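Side-chain contact in GDP-6-deoxy-D-mannose reductase (Pseudomonas aeruginosa, PDB 6X3B), which probably reduces GDP-4-dehydro-6-deoxy-D-mannose to GDP-rhamnose with NADPH, a step in making the O-antigen of the bacterial lipopolysaccharide: residues Leu161-Gly166 against Val173-Pro178. Residues are numbered along the deposited sequence; the frame is centred on the assembly and turned at random.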
loop_
_atom_site.group_PDB
_atom_site.type_symbol
_atom_site.label_atom_id
_atom_site.label_comp_id
_atom_site.label_asym_id
_atom_site.label_seq_id
_atom_site.Cartn_x
_atom_site.Cartn_y
_atom_site.Cartn_z
ATOM N N LEU A 161 5.314 -0.492 3.726
ATOM C CA LEU A 161 6.511 -1.284 3.967
ATOM C C LEU A 161 7.430 -0.600 4.976
ATOM O O LEU A 161 7.826 -1.206 5.986
ATOM C CB LEU A 161 7.250 -1.538 2.642
ATOM C CG LEU A 161 8.599 -2.254 2.811
ATOM C CD1 LEU A 161 8.381 -3.683 3.339
ATOM C CD2 LEU A 161 9.396 -2.268 1.485
ATOM N N CYS A 162 7.779 0.672 4.725
ATOM C CA CYS A 162 8.677 1.366 5.657
ATOM C C CYS A 162 8.093 1.418 7.067
ATOM O O CYS A 162 8.808 1.202 8.055
ATOM C CB CYS A 162 8.969 2.772 5.162
ATOM S SG CYS A 162 9.990 2.748 3.673
ATOM N N LEU A 163 6.801 1.700 7.182
ATOM C CA LEU A 163 6.205 1.765 8.509
ATOM C C LEU A 163 6.147 0.395 9.156
ATOM O O LEU A 163 6.297 0.286 10.382
ATOM C CB LEU A 163 4.813 2.385 8.431
ATOM C CG LEU A 163 4.792 3.867 8.060
ATOM C CD1 LEU A 163 3.397 4.302 7.663
ATOM C CD2 LEU A 163 5.348 4.732 9.215
ATOM N N GLN A 164 5.941 -0.656 8.356
ATOM C CA GLN A 164 6.019 -2.018 8.876
ATOM C C GLN A 164 7.412 -2.327 9.397
ATOM O O GLN A 164 7.558 -2.969 10.450
ATOM C CB GLN A 164 5.622 -3.028 7.799
ATOM C CG GLN A 164 5.668 -4.490 8.234
ATOM C CD GLN A 164 6.891 -5.229 7.717
ATOM O OE1 GLN A 164 7.710 -5.731 8.501
ATOM N NE2 GLN A 164 7.039 -5.283 6.398
ATOM N N TRP A 165 8.449 -1.855 8.688
ATOM C CA TRP A 165 9.817 -2.025 9.164
ATOM C C TRP A 165 10.029 -1.311 10.487
ATOM O O TRP A 165 10.747 -1.807 11.362
ATOM C CB TRP A 165 10.820 -1.519 8.118
ATOM C CG TRP A 165 11.192 -2.633 7.264
ATOM C CD1 TRP A 165 10.354 -3.337 6.429
ATOM C CD2 TRP A 165 12.462 -3.273 7.199
ATOM N NE1 TRP A 165 11.048 -4.356 5.819
ATOM C CE2 TRP A 165 12.343 -4.343 6.278
ATOM C CE3 TRP A 165 13.703 -3.038 7.814
ATOM C CZ2 TRP A 165 13.420 -5.168 5.952
ATOM C CZ3 TRP A 165 14.768 -3.864 7.497
ATOM C CH2 TRP A 165 14.625 -4.914 6.585
ATOM N N GLY A 166 9.427 -0.137 10.648
ATOM C CA GLY A 166 9.555 0.560 11.913
ATOM C C GLY A 166 8.924 -0.218 13.050
ATOM O O GLY A 166 9.456 -0.258 14.158
ATOM N N VAL A 173 10.779 5.459 11.985
ATOM C CA VAL A 173 10.368 5.617 10.598
ATOM C C VAL A 173 9.373 6.757 10.512
ATOM O O VAL A 173 8.401 6.812 11.279
ATOM C CB VAL A 173 9.754 4.325 10.035
ATOM C CG1 VAL A 173 9.245 4.574 8.628
ATOM C CG2 VAL A 173 10.794 3.216 10.070
ATOM N N LEU A 174 9.610 7.654 9.566
ATOM C CA LEU A 174 8.734 8.773 9.291
ATOM C C LEU A 174 8.369 8.760 7.812
ATOM O O LEU A 174 9.160 8.329 6.960
ATOM C CB LEU A 174 9.421 10.097 9.621
ATOM C CG LEU A 174 10.124 10.163 10.981
ATOM C CD1 LEU A 174 11.146 11.303 10.953
ATOM C CD2 LEU A 174 9.080 10.401 12.069
ATOM N N VAL A 175 7.167 9.237 7.512
ATOM C CA VAL A 175 6.690 9.336 6.142
ATOM C C VAL A 175 6.284 10.780 5.884
ATOM O O VAL A 175 5.534 11.378 6.667
ATOM C CB VAL A 175 5.517 8.373 5.870
ATOM C CG1 VAL A 175 4.872 8.718 4.546
ATOM C CG2 VAL A 175 6.016 6.946 5.842
ATOM N N ALA A 176 6.775 11.336 4.786
ATOM C CA ALA A 176 6.347 12.641 4.325
ATOM C C ALA A 176 5.584 12.478 3.021
ATOM O O ALA A 176 6.019 11.726 2.146
ATOM C CB ALA A 176 7.546 13.564 4.112
ATOM N N ARG A 177 4.466 13.204 2.879
ATOM C CA ARG A 177 3.687 13.269 1.631
ATOM C C ARG A 177 3.762 14.687 1.082
ATOM O O ARG A 177 2.907 15.530 1.391
ATOM C CB ARG A 177 2.224 12.854 1.844
ATOM C CG ARG A 177 2.063 11.377 2.201
ATOM C CD ARG A 177 0.629 11.028 2.628
ATOM N NE ARG A 177 0.479 9.590 2.796
ATOM C CZ ARG A 177 -0.605 9.019 3.315
ATOM N NH1 ARG A 177 -1.612 9.782 3.738
ATOM N NH2 ARG A 177 -0.681 7.695 3.413
ATOM N N PRO A 178 4.779 15.021 0.300
ATOM C CA PRO A 178 4.872 16.383 -0.235
ATOM C C PRO A 178 3.893 16.577 -1.373
ATOM O O PRO A 178 3.640 15.665 -2.169
ATOM C CB PRO A 178 6.317 16.465 -0.737
ATOM C CG PRO A 178 6.637 15.017 -1.115
ATOM C CD PRO A 178 5.939 14.188 -0.068
#
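Val-173 sets both of its methyls against the helix backbone, where the two share the Cys-162 carbonyl oxygen, approaching it from the same side. CG1 lies 3.4 Å from Cys-162 O. CG2 reaches the same oxygen while also resting 3.5 Å from Gly-166 CA. With CG1 anti to the backbone N (chi1 176°) and CG2 anti to the carbonyl carbon, the valine presents a two-pronged end to the helix, and the bare CA of Gly-166 lets the strand come in close, the two CA atoms of Gly-166 and Val-173 being 5.3 Å apart. That oxygen already accepts Gly-166 N one turn on, so the methyls pack on a carbonyl hydrogen-bonded within the helix. CG1 also meets the Cys-162 side chain, at CB (3.9 Å).

Helix 150-169 turns back through a short connection into strand 172-182, so the two segments run nearly antiparallel, at 159°, with their axes 7.9 Å apart. This is the helix-to-strand half of a beta-alpha-beta crossover in the Rossmann-type domain of the epimerase/dehydratase family: the helix follows strand 119-123 and leads to its parallel neighbour. Helix 93-114 packs on the same helix through Leu-161, Cys-162 and Trp-165, and strand 172-182 goes on to Pro-178, which touches the NADPH.

Toward Val-175 the helix meets the strand through Leu-163. Its CG stands anti to the carbonyl carbon (chi1 -68°), and this carries the branched end out over the strand, although CB itself does not point there. CD2 touches Val-173 CG1 at 3.9 Å, while CG sits 4.0 Å from Val-175 CG2, the leucine crossing that valine at about a right angle. Val-175 uses CG2 alone for this contact, and its side chain also packs on Val-244 of strand 244-247.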